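Local coordinates for segregation and condensation protein B (Chlorobium tepidum TLS, PDB 1T6S), which takes part in chromosome partitioning, probably as the winged-helix dimer subunit that works with SMC and ScpA in segregating and condensing bacterial DNA, at residues M96-A101 and Q116-S121; V23-L28 and S39-A44; G139-D142 and R146-Q149; R132-V137 and E154-L159. All coordinates share one frame; numbering follows the deposited sequence.

Interaction 1 (M96-A101 and Q116-S121); sequences MLEVLA and QIRGAS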
loop_
_atom_site.group_PDB
_atom_site.type_symbol
_atom_site.label_atom_id
_atom_site.label_comp_id
_atom_site.label_asym_id
_atom_site.label_seq_id
_atom_site.Cartn_x
_atom_site.Cartn_y
_atom_site.Cartn_z
ATOM N N MET A 96 -1.065 8.643 -6.099
ATOM C CA MET A 96 -0.613 8.292 -4.762
ATOM C C MET A 96 0.574 7.339 -4.805
ATOM O O MET A 96 1.536 7.499 -4.047
ATOM C CB MET A 96 -1.740 7.654 -3.941
ATOM C CG MET A 96 -2.613 8.666 -3.237
ATOM S SD MET A 96 -3.621 7.916 -1.938
ATOM C CE MET A 96 -2.499 6.752 -1.274
ATOM N N LEU A 97 0.508 6.355 -5.696
ATOM C CA LEU A 97 1.584 5.380 -5.825
ATOM C C LEU A 97 2.900 5.979 -6.330
ATOM O O LEU A 97 3.972 5.660 -5.805
ATOM C CB LEU A 97 1.147 4.229 -6.746
ATOM C CG LEU A 97 0.099 3.304 -6.104
ATOM C CD1 LEU A 97 -0.229 2.178 -7.070
ATOM C CD2 LEU A 97 0.635 2.722 -4.803
ATOM N N GLU A 98 2.819 6.836 -7.350
ATOM C CA GLU A 98 4.017 7.487 -7.908
ATOM C C GLU A 98 4.711 8.391 -6.875
ATOM O O GLU A 98 5.930 8.354 -6.735
ATOM C CB GLU A 98 3.665 8.331 -9.151
ATOM C CG GLU A 98 3.367 7.524 -10.411
ATOM C CD GLU A 98 3.086 8.392 -11.654
ATOM O OE1 GLU A 98 2.923 7.820 -12.757
ATOM O OE2 GLU A 98 3.023 9.639 -11.530
ATOM N N VAL A 99 3.931 9.200 -6.166
ATOM C CA VAL A 99 4.517 10.072 -5.165
ATOM C C VAL A 99 5.143 9.187 -4.058
ATOM O O VAL A 99 6.276 9.418 -3.627
ATOM C CB VAL A 99 3.460 11.061 -4.572
ATOM C CG1 VAL A 99 4.044 11.818 -3.371
ATOM C CG2 VAL A 99 3.023 12.057 -5.646
ATOM N N LEU A 100 4.417 8.156 -3.627
ATOM C CA LEU A 100 4.921 7.231 -2.615
ATOM C C LEU A 100 6.249 6.628 -3.058
ATOM O O LEU A 100 7.174 6.459 -2.263
ATOM C CB LEU A 100 3.951 6.069 -2.391
ATOM C CG LEU A 100 3.653 5.738 -0.932
ATOM C CD1 LEU A 100 2.900 4.411 -0.850
ATOM C CD2 LEU A 100 4.917 5.705 -0.121
ATOM N N ALA A 101 6.317 6.273 -4.338
ATOM C CA ALA A 101 7.505 5.686 -4.935
ATOM C C ALA A 101 8.670 6.672 -4.898
ATOM O O ALA A 101 9.796 6.287 -4.598
ATOM C CB ALA A 101 7.208 5.281 -6.396
ATOM N N GLN A 116 9.760 18.500 -8.899
ATOM C CA GLN A 116 10.832 18.542 -9.894
ATOM C C GLN A 116 11.053 17.171 -10.559
ATOM O O GLN A 116 11.128 17.063 -11.783
ATOM C CB GLN A 116 12.150 18.981 -9.239
ATOM C CG GLN A 116 12.126 20.369 -8.626
ATOM C CD GLN A 116 12.166 21.466 -9.674
ATOM O OE1 GLN A 116 11.855 22.631 -9.389
ATOM N NE2 GLN A 116 12.561 21.101 -10.896
ATOM N N ILE A 117 11.170 16.133 -9.736
ATOM C CA ILE A 117 11.389 14.773 -10.211
ATOM C C ILE A 117 10.236 14.249 -11.084
ATOM O O ILE A 117 10.472 13.627 -12.121
ATOM C CB ILE A 117 11.615 13.808 -8.997
ATOM C CG1 ILE A 117 12.911 14.188 -8.265
ATOM C CG2 ILE A 117 11.690 12.367 -9.459
ATOM C CD1 ILE A 117 13.007 13.656 -6.854
ATOM N N ARG A 118 9.004 14.514 -10.664
ATOM C CA ARG A 118 7.799 14.082 -11.367
ATOM C C ARG A 118 7.363 15.003 -12.512
ATOM O O ARG A 118 6.947 14.532 -13.566
ATOM C CB ARG A 118 6.618 14.004 -10.395
ATOM C CG ARG A 118 6.632 12.837 -9.428
ATOM C CD ARG A 118 5.372 12.852 -8.577
ATOM N NE ARG A 118 4.158 12.450 -9.299
ATOM C CZ ARG A 118 2.964 13.012 -9.111
ATOM N NH1 ARG A 118 2.837 14.009 -8.246
ATOM N NH2 ARG A 118 1.891 12.541 -9.739
ATOM N N GLY A 119 7.436 16.310 -12.271
ATOM C CA GLY A 119 7.002 17.289 -13.247
ATOM C C GLY A 119 5.489 17.200 -13.262
ATOM O O GLY A 119 4.896 16.903 -14.300
ATOM N N ALA A 120 4.870 17.451 -12.106
ATOM C CA ALA A 120 3.418 17.354 -11.935
ATOM C C ALA A 120 2.642 18.666 -12.016
ATOM O O ALA A 120 3.029 19.582 -12.736
ATOM C CB ALA A 120 3.114 16.661 -10.613
ATOM N N SER A 121 1.544 18.757 -11.268
ATOM C CA SER A 121 0.710 19.954 -11.296
ATOM C C SER A 121 1.093 21.080 -10.318
ATOM O O SER A 121 1.239 22.226 -10.737
ATOM C CB SER A 121 -0.765 19.566 -11.115
#
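Arg118 reaches back from the last turn of helix 111-118 and brings its guanidinium up to Val99 and Glu98 of helix 87-106, with a different side of the flat group turned to each. Val99 sits over one face: its CG2 methyl stands 3.2 Å above the guanidinium plane, displaced toward the rim, and is closest to Arg118 NH1 at 3.3 Å. That methyl is anti to the carbonyl carbon of Val99, the branch that lies beside the backbone N. Glu98 comes in at the edge instead. Its extended chain crosses the arginine at about a right angle and brings OE2 into the guanidinium plane, 3.6 Å from Arg118 NH2, a long salt bridge. The carboxylate is turned 70° from the guanidinium, so the two groups do not form the flat, two-pronged pairing in which both oxygens meet both nitrogens. A bend in the arginine chain at chi3 (73°) turns the group across the valine rather than letting it run straight on. The backbones stay well apart, the nearest CA atoms being those of Val99 and Arg118 at 8.1 Å, and side chains alone span the gap. Helix 111-118 is probably the first helix of the helix-turn-helix in the C-terminal winged-helix domain, and helix 87-106 the one it packs on; Val99 also packs on Ser125 and Leu129 of helix 125-131, and Arg118 also touches Val102 and Asp123. With one carboxylate oxygen at long range and no hydrogen bond between the segments, the attraction is chiefly electrostatic and probably modest, while the methyl gives the guanidinium an apolar surface to rest on.

Interaction 2 (V23-L28 and S39-A44); sequences VNLQTL and SELQEA. With NO3 (nitrate ion), chain H.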
loop_
_atom_site.group_PDB
_atom_site.type_symbol
_atom_site.label_atom_id
_atom_site.label_comp_id
_atom_site.label_asym_id
_atom_site.label_seq_id
_atom_site.Cartn_x
_atom_site.Cartn_y
_atom_site.Cartn_z
ATOM N N VAL A 23 -9.254 -21.926 -6.390
ATOM C CA VAL A 23 -9.354 -23.161 -5.608
ATOM C C VAL A 23 -8.685 -24.300 -6.348
ATOM O O VAL A 23 -8.974 -24.529 -7.515
ATOM C CB VAL A 23 -10.821 -23.613 -5.387
ATOM C CG1 VAL A 23 -10.938 -24.365 -4.075
ATOM C CG2 VAL A 23 -11.755 -22.450 -5.468
ATOM N N ASN A 24 -7.831 -25.044 -5.656
ATOM C CA ASN A 24 -7.130 -26.145 -6.282
ATOM C C ASN A 24 -7.783 -27.510 -6.111
ATOM O O ASN A 24 -8.765 -27.675 -5.382
ATOM C CB ASN A 24 -5.678 -26.209 -5.774
ATOM C CG ASN A 24 -5.590 -26.307 -4.258
ATOM O OD1 ASN A 24 -6.408 -26.968 -3.615
ATOM N ND2 ASN A 24 -4.584 -25.668 -3.686
ATOM N N LEU A 25 -7.203 -28.491 -6.791
ATOM C CA LEU A 25 -7.669 -29.869 -6.741
ATOM C C LEU A 25 -7.691 -30.424 -5.307
ATOM O O LEU A 25 -8.602 -31.163 -4.934
ATOM C CB LEU A 25 -6.749 -30.744 -7.605
ATOM C CG LEU A 25 -6.818 -32.260 -7.353
ATOM C CD1 LEU A 25 -7.956 -32.860 -8.146
ATOM C CD2 LEU A 25 -5.494 -32.922 -7.754
ATOM N N GLN A 26 -6.672 -30.100 -4.513
ATOM C CA GLN A 26 -6.607 -30.594 -3.134
ATOM C C GLN A 26 -7.789 -30.116 -2.289
ATOM O O GLN A 26 -8.419 -30.898 -1.580
ATOM C CB GLN A 26 -5.295 -30.155 -2.462
ATOM C CG GLN A 26 -4.041 -30.874 -2.985
ATOM C CD GLN A 26 -3.528 -30.323 -4.310
ATOM O OE1 GLN A 26 -2.547 -30.826 -4.859
ATOM N NE2 GLN A 26 -4.176 -29.291 -4.820
ATOM N N THR A 27 -8.077 -28.824 -2.370
ATOM C CA THR A 27 -9.169 -28.240 -1.615
ATOM C C THR A 27 -10.532 -28.755 -2.079
ATOM O O THR A 27 -11.374 -29.138 -1.262
ATOM C CB THR A 27 -9.128 -26.706 -1.717
ATOM O OG1 THR A 27 -7.844 -26.247 -1.286
ATOM C CG2 THR A 27 -10.213 -26.067 -0.856
ATOM N N LEU A 28 -10.755 -28.768 -3.388
ATOM C CA LEU A 28 -12.023 -29.260 -3.912
ATOM C C LEU A 28 -12.288 -30.735 -3.570
ATOM O O LEU A 28 -13.433 -31.107 -3.302
ATOM C CB LEU A 28 -12.102 -29.043 -5.435
ATOM C CG LEU A 28 -12.201 -27.562 -5.856
ATOM C CD1 LEU A 28 -12.084 -27.413 -7.376
ATOM C CD2 LEU A 28 -13.527 -26.973 -5.350
ATOM N N SER A 39 -7.323 -35.177 -14.051
ATOM C CA SER A 39 -8.007 -35.252 -15.318
ATOM C C SER A 39 -9.523 -35.237 -15.109
ATOM O O SER A 39 -10.261 -34.580 -15.853
ATOM C CB SER A 39 -7.581 -36.525 -16.048
ATOM O OG SER A 39 -8.039 -36.485 -17.378
ATOM N N GLU A 40 -9.987 -35.960 -14.094
ATOM C CA GLU A 40 -11.415 -36.007 -13.788
ATOM C C GLU A 40 -11.933 -34.624 -13.397
ATOM O O GLU A 40 -13.020 -34.231 -13.807
ATOM C CB GLU A 40 -11.697 -37.020 -12.660
ATOM C CG GLU A 40 -13.160 -37.058 -12.188
ATOM C CD GLU A 40 -13.389 -37.960 -10.978
ATOM O OE1 GLU A 40 -12.423 -38.248 -10.238
ATOM O OE2 GLU A 40 -14.546 -38.378 -10.749
ATOM N N LEU A 41 -11.141 -33.870 -12.631
ATOM C CA LEU A 41 -11.567 -32.537 -12.195
ATOM C C LEU A 41 -11.709 -31.580 -13.369
ATOM O O LEU A 41 -12.665 -30.806 -13.449
ATOM C CB LEU A 41 -10.570 -31.945 -11.196
ATOM C CG LEU A 41 -11.112 -31.053 -10.068
ATOM C CD1 LEU A 41 -10.057 -30.029 -9.687
ATOM C CD2 LEU A 41 -12.399 -30.354 -10.475
ATOM N N GLN A 42 -10.741 -31.617 -14.274
ATOM C CA GLN A 42 -10.776 -30.740 -15.436
ATOM C C GLN A 42 -11.971 -31.064 -16.324
ATOM O O GLN A 42 -12.561 -30.170 -16.934
ATOM C CB GLN A 42 -9.481 -30.878 -16.239
ATOM C CG GLN A 42 -9.416 -29.943 -17.432
ATOM C CD GLN A 42 -9.574 -28.483 -17.022
ATOM O OE1 GLN A 42 -8.767 -27.943 -16.259
ATOM N NE2 GLN A 42 -10.625 -27.842 -17.524
ATOM N N GLU A 43 -12.313 -32.354 -16.391
ATOM C CA GLU A 43 -13.442 -32.848 -17.190
ATOM C C GLU A 43 -14.762 -32.348 -16.607
ATOM O O GLU A 43 -15.706 -32.065 -17.342
ATOM C CB GLU A 43 -13.420 -34.382 -17.204
ATOM C CG GLU A 43 -13.948 -35.039 -18.463
ATOM C CD GLU A 43 -13.491 -36.504 -18.604
ATOM O OE1 GLU A 43 -13.912 -37.359 -17.773
ATOM O OE2 GLU A 43 -12.703 -36.793 -19.545
ATOM N N ALA A 44 -14.834 -32.247 -15.281
ATOM C CA ALA A 44 -16.050 -31.767 -14.627
ATOM C C ALA A 44 -16.160 -30.272 -14.892
ATOM O O ALA A 44 -17.242 -29.752 -15.155
ATOM C CB ALA A 44 -15.986 -32.042 -13.125
HETATM N N NO3 H . -10.179 -24.401 -17.971
HETATM O O1 NO3 H . -10.426 -25.011 -19.023
HETATM O O2 NO3 H . -9.343 -23.542 -18.028
HETATM O O3 NO3 H . -10.797 -24.725 -16.986
#
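The helical pair 25-31 and 38-55 of the N-terminal domain meets here through three leucines, with Leu41 reaching across from the second helix to the first. Leu41 CD1 does most of the touching: it lies 3.8 Å from Leu25 CD1, equally near Leu25 CA, and 4.0 Å from Leu28 CD1. Leu25 sends CG anti to its backbone N (chi1 162°), which brings CD1 up against Leu41, whereas Leu28 crosses Leu41 at about a right angle. Asn24 is the N-cap just before helix 25-31; Asn24 OD1 accepts from Thr27 N at 2.8 Å, almost in line with the C=O bond, and also from Thr27 OG1, which approaches tilted from the amide plane. In this winged-helix type of domain, Leu12 and Leu15 of helix 2-18 pack on Leu28, while Phe36 touches both Leu25 and Leu41. Elsewhere on helix 38-55, Gln42 folds at chi2 (57°) and gives an NE2 hydrogen to nitrate O3 at 3.2 Å; the ion probably came from the crystallisation liquor. Gln42 OE1 is hydrogen-bonded to Tyr68, and NE2 also bonds Asp46. A leucine in place of Gln42 would probably leave Tyr68 OH and Asp46 without their amide partner, and the nitrate without one of its donors.

Interaction 3 (G139-D142 and R146-Q149); sequences GRAD and RPLQ. With NO3 (nitrate ion), chain V.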
loop_
_atom_site.group_PDB
_atom_site.type_symbol
_atom_site.label_atom_id
_atom_site.label_comp_id
_atom_site.label_asym_id
_atom_site.label_seq_id
_atom_site.Cartn_x
_atom_site.Cartn_y
_atom_site.Cartn_z
ATOM N N GLY A 139 12.129 15.876 8.867
ATOM C CA GLY A 139 12.828 17.091 9.251
ATOM C C GLY A 139 12.566 18.225 8.270
ATOM O O GLY A 139 11.549 18.215 7.589
ATOM N N ARG A 140 13.475 19.199 8.213
ATOM C CA ARG A 140 13.355 20.340 7.306
ATOM C C ARG A 140 14.611 20.472 6.462
ATOM O O ARG A 140 15.739 20.365 6.967
ATOM C CB ARG A 140 13.111 21.633 8.094
ATOM C CG ARG A 140 11.688 21.762 8.648
ATOM C CD ARG A 140 11.503 23.067 9.405
ATOM N NE ARG A 140 10.232 23.135 10.124
ATOM C CZ ARG A 140 9.056 23.396 9.557
ATOM N NH1 ARG A 140 8.977 23.620 8.255
ATOM N NH2 ARG A 140 7.955 23.439 10.295
ATOM N N ALA A 141 14.423 20.710 5.169
ATOM C CA ALA A 141 15.557 20.822 4.262
ATOM C C ALA A 141 16.340 22.100 4.467
ATOM O O ALA A 141 15.797 23.115 4.898
ATOM C CB ALA A 141 15.087 20.740 2.810
ATOM N N ASP A 142 17.623 22.039 4.134
ATOM C CA ASP A 142 18.480 23.201 4.251
ATOM C C ASP A 142 18.381 23.970 2.958
ATOM O O ASP A 142 19.271 23.904 2.114
ATOM C CB ASP A 142 19.918 22.778 4.512
ATOM C CG ASP A 142 20.277 22.885 5.970
ATOM O OD1 ASP A 142 20.218 24.015 6.499
ATOM O OD2 ASP A 142 20.597 21.852 6.597
ATOM N N ARG A 146 13.174 26.549 4.594
ATOM C CA ARG A 146 13.232 25.315 5.376
ATOM C C ARG A 146 12.000 24.439 5.207
ATOM O O ARG A 146 11.300 24.133 6.184
ATOM C CB ARG A 146 13.412 25.645 6.861
ATOM C CG ARG A 146 14.853 25.787 7.298
ATOM C CD ARG A 146 15.452 24.401 7.575
ATOM N NE ARG A 146 16.872 24.460 7.901
ATOM C CZ ARG A 146 17.383 25.135 8.928
ATOM N NH1 ARG A 146 16.584 25.817 9.743
ATOM N NH2 ARG A 146 18.700 25.123 9.133
ATOM N N PRO A 147 11.727 23.999 3.970
ATOM C CA PRO A 147 10.549 23.149 3.749
ATOM C C PRO A 147 10.664 21.767 4.387
ATOM O O PRO A 147 11.753 21.229 4.534
ATOM C CB PRO A 147 10.446 23.084 2.228
ATOM C CG PRO A 147 11.909 23.201 1.788
ATOM C CD PRO A 147 12.446 24.273 2.712
ATOM N N LEU A 148 9.519 21.213 4.771
ATOM C CA LEU A 148 9.447 19.895 5.389
ATOM C C LEU A 148 9.909 18.824 4.412
ATOM O O LEU A 148 9.643 18.916 3.205
ATOM C CB LEU A 148 8.003 19.595 5.805
ATOM C CG LEU A 148 7.402 20.512 6.880
ATOM C CD1 LEU A 148 5.913 20.223 7.087
ATOM C CD2 LEU A 148 8.173 20.282 8.169
ATOM N N GLN A 149 10.610 17.821 4.942
ATOM C CA GLN A 149 11.103 16.682 4.163
ATOM C C GLN A 149 10.300 15.487 4.610
ATOM O O GLN A 149 9.963 15.377 5.791
ATOM C CB GLN A 149 12.575 16.412 4.465
ATOM C CG GLN A 149 13.497 17.556 4.138
ATOM C CD GLN A 149 14.897 17.283 4.620
ATOM O OE1 GLN A 149 15.126 17.128 5.819
ATOM N NE2 GLN A 149 15.839 17.205 3.689
HETATM N N NO3 V . 10.375 23.052 13.599
HETATM O O1 NO3 V . 10.814 22.224 12.777
HETATM O O2 NO3 V . 9.571 23.840 13.203
HETATM O O3 NO3 V . 10.794 22.996 14.734
#
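Arg140 and Leu148 lie side by side on one face of the hairpin, as a non-hydrogen-bonded antiparallel pair with CA atoms 4.4 Å apart. Leu148 CD2 rests over a face of the Arg140 guanidinium, while at its edge Arg146 O accepts from Arg140 NH1 at 3.2 Å, in the guanidinium plane. Along another part of that edge, Arg140 NE bonds nitrate O1 at 2.9 Å; this ion, probably from the crystallisation liquor, also binds His62 of the second subunit. The two backbones are tied by Ala141 N to Pro147 O and Gln149 N to Gly139 O, both 2.8 Å. Nearer the turn, Arg146 bends at chi2 (-82°), and Arg146 NH2 meets Asp142 OD1 from above the carboxylate plane, a 3.2 Å salt bridge. Gln149 lies over the other face of the hairpin, its CG 3.4 Å from Ala141 N and its NE2 3.7 Å from Ala141 CB; an alanine here would probably strip that cover from the Ala141 peptide and open a gap beside its methyl. The backbone angles at Gly139 suit glycine. Together the strands 135-140 and 148-152 form the wing of the winged helix. Thr110 of strand 109-110 packs on Ala141, Pro147 and Gln149, and Ile64 of the second subunit packs on Arg140 and Leu148.

Interaction 4 (R132-V137 and E154-L159); sequences RGLIEV and EVFLDL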
loop_
_atom_site.group_PDB
_atom_site.type_symbol
_atom_site.label_atom_id
_atom_site.label_comp_id
_atom_site.label_asym_id
_atom_site.label_seq_id
_atom_site.Cartn_x
_atom_site.Cartn_y
_atom_site.Cartn_z
ATOM N N ARG A 132 -2.964 8.746 5.593
ATOM C CA ARG A 132 -2.989 7.280 5.610
ATOM C C ARG A 132 -1.826 6.703 6.410
ATOM O O ARG A 132 -1.675 5.488 6.509
ATOM C CB ARG A 132 -2.947 6.738 4.176
ATOM C CG ARG A 132 -4.213 7.025 3.405
ATOM C CD ARG A 132 -4.020 6.942 1.899
ATOM N NE ARG A 132 -5.290 7.071 1.191
ATOM C CZ ARG A 132 -6.072 8.143 1.224
ATOM N NH1 ARG A 132 -5.716 9.211 1.937
ATOM N NH2 ARG A 132 -7.225 8.138 0.559
ATOM N N GLY A 133 -1.002 7.577 6.981
ATOM C CA GLY A 133 0.129 7.113 7.765
ATOM C C GLY A 133 1.242 6.418 6.994
ATOM O O GLY A 133 2.098 5.770 7.595
ATOM N N LEU A 134 1.254 6.563 5.670
ATOM C CA LEU A 134 2.290 5.925 4.841
ATOM C C LEU A 134 3.604 6.707 4.779
ATOM O O LEU A 134 4.651 6.145 4.469
ATOM C CB LEU A 134 1.757 5.708 3.424
ATOM C CG LEU A 134 0.508 4.825 3.420
ATOM C CD1 LEU A 134 -0.078 4.742 2.030
ATOM C CD2 LEU A 134 0.894 3.429 3.944
ATOM N N ILE A 135 3.537 8.009 5.020
ATOM C CA ILE A 135 4.743 8.833 5.040
ATOM C C ILE A 135 4.653 9.699 6.295
ATOM O O ILE A 135 3.595 9.791 6.919
ATOM C CB ILE A 135 4.862 9.767 3.787
ATOM C CG1 ILE A 135 3.635 10.692 3.698
ATOM C CG2 ILE A 135 5.020 8.912 2.507
ATOM C CD1 ILE A 135 3.719 11.742 2.566
ATOM N N GLU A 136 5.758 10.344 6.633
ATOM C CA GLU A 136 5.831 11.198 7.797
ATOM C C GLU A 136 6.950 12.212 7.580
ATOM O O GLU A 136 7.768 12.079 6.663
ATOM C CB GLU A 136 6.164 10.354 9.028
ATOM C CG GLU A 136 7.512 9.646 8.897
ATOM C CD GLU A 136 7.831 8.774 10.085
ATOM O OE1 GLU A 136 8.864 8.063 10.032
ATOM O OE2 GLU A 136 7.052 8.804 11.063
ATOM N N VAL A 137 7.002 13.221 8.441
ATOM C CA VAL A 137 8.049 14.237 8.345
ATOM C C VAL A 137 9.354 13.687 8.926
ATOM O O VAL A 137 9.344 13.059 9.979
ATOM C CB VAL A 137 7.653 15.516 9.126
ATOM C CG1 VAL A 137 8.842 16.485 9.199
ATOM C CG2 VAL A 137 6.467 16.183 8.463
ATOM N N GLU A 154 7.149 2.997 9.194
ATOM C CA GLU A 154 7.219 1.561 9.497
ATOM C C GLU A 154 5.843 0.990 9.182
ATOM O O GLU A 154 5.686 -0.203 8.909
ATOM C CB GLU A 154 7.556 1.304 10.980
ATOM C CG GLU A 154 8.151 -0.092 11.241
ATOM C CD GLU A 154 9.539 -0.223 10.645
ATOM O OE1 GLU A 154 9.974 -1.355 10.342
ATOM O OE2 GLU A 154 10.217 0.815 10.474
ATOM N N VAL A 155 4.843 1.862 9.220
ATOM C CA VAL A 155 3.482 1.481 8.902
ATOM C C VAL A 155 3.445 1.042 7.435
ATOM O O VAL A 155 2.818 0.033 7.086
ATOM C CB VAL A 155 2.533 2.657 9.086
ATOM C CG1 VAL A 155 1.098 2.218 8.773
ATOM C CG2 VAL A 155 2.643 3.194 10.510
ATOM N N PHE A 156 4.109 1.814 6.577
ATOM C CA PHE A 156 4.179 1.485 5.151
ATOM C C PHE A 156 4.959 0.183 4.970
ATOM O O PHE A 156 4.514 -0.727 4.276
ATOM C CB PHE A 156 4.902 2.583 4.347
ATOM C CG PHE A 156 5.414 2.103 3.006
ATOM C CD1 PHE A 156 4.530 1.797 1.973
ATOM C CD2 PHE A 156 6.776 1.919 2.792
ATOM C CE1 PHE A 156 5.005 1.312 0.738
ATOM C CE2 PHE A 156 7.262 1.437 1.575
ATOM C CZ PHE A 156 6.375 1.134 0.544
ATOM N N LEU A 157 6.128 0.102 5.591
ATOM C CA LEU A 157 6.954 -1.083 5.460
ATOM C C LEU A 157 6.248 -2.353 5.923
ATOM O O LEU A 157 6.306 -3.373 5.238
ATOM C CB LEU A 157 8.279 -0.888 6.209
ATOM C CG LEU A 157 9.175 0.234 5.672
ATOM C CD1 LEU A 157 10.401 0.397 6.548
ATOM C CD2 LEU A 157 9.607 -0.095 4.228
ATOM N N ASP A 158 5.575 -2.288 7.073
ATOM C CA ASP A 158 4.862 -3.453 7.612
ATOM C C ASP A 158 3.738 -3.882 6.674
ATOM O O ASP A 158 3.571 -5.065 6.370
ATOM C CB ASP A 158 4.264 -3.151 8.993
ATOM C CG ASP A 158 5.305 -3.123 10.095
ATOM O OD1 ASP A 158 6.406 -3.662 9.899
ATOM O OD2 ASP A 158 5.002 -2.577 11.176
ATOM N N LEU A 159 2.967 -2.909 6.213
ATOM C CA LEU A 159 1.863 -3.187 5.321
ATOM C C LEU A 159 2.345 -3.875 4.042
ATOM O O LEU A 159 1.768 -4.879 3.627
ATOM C CB LEU A 159 1.120 -1.890 5.000
ATOM C CG LEU A 159 -0.288 -2.047 4.442
ATOM C CD1 LEU A 159 -1.116 -2.946 5.376
ATOM C CD2 LEU A 159 -0.939 -0.679 4.293
#
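Leu134 lays its CD2 methyl against the start of the Phe156 side chain, 4.1 Å from CB and 4.0 Å from Phe156 CA, the two side chains crossing at about a right angle. It is the root of the phenylalanine that meets the leucine here, since Phe156 carries CG anti to the backbone N (chi1 160°) and the ring turns off from residues 132-137. The main chain joins in as well: Leu134 O lies 3.6 Å from Phe156 CB and stands obliquely to the ring. Next to this pair, Val155 straddles the carbonyl oxygen of Gly133, with CB 3.5 Å from that O and both methyls, CG1 and CG2, about equally far from it at 3.9 Å. Gly133 ends helix 125-131 in a Schellman motif, and its positive phi (68°), a value that favours glycine, turns the chain toward strand 135-140. No hydrogen bond runs directly between the two segments. Thr153, just ahead of helix 154-159, supplies the polar link instead: its OG1 is hydrogen-bonded to both Gly133 O and Phe156 N, so the carbonyl that Val155 covers has a partner. The contact therefore sets the C-terminal helix, by van der Waals packing, against the turn that leads into the wing. Leu100 of helix 87-106 touches Phe156, and Leu129 of helix 125-131 backs Leu134. From the second subunit, Phe160 packs on Leu134, Ser93 on Phe156 and Leu159 on its own counterpart, which places helix 154-159 at the dimer interface.

In the fold
Interactions 1, 3 and 4 share the C-terminal winged-helix domain, whereas interaction 2 lies in the N-terminal one, its centre about 45 Å from that of interaction 1 and 58 Å from that of interaction 3. Interactions 1 and 4, with centres about 17 Å apart, meet through Leu100, which packs on Leu134, Ile135 and Phe156, and through Met96 against Arg132. Interactions 3 and 4 share strand 135-140; Val137 packs on Leu148 and Gln149 between them. Interactions 1 and 3 do not touch, their nearest atoms being about 11 Å apart. Segments of interactions 1, 3 and 4 all reach the second subunit, while those of interaction 2 do not.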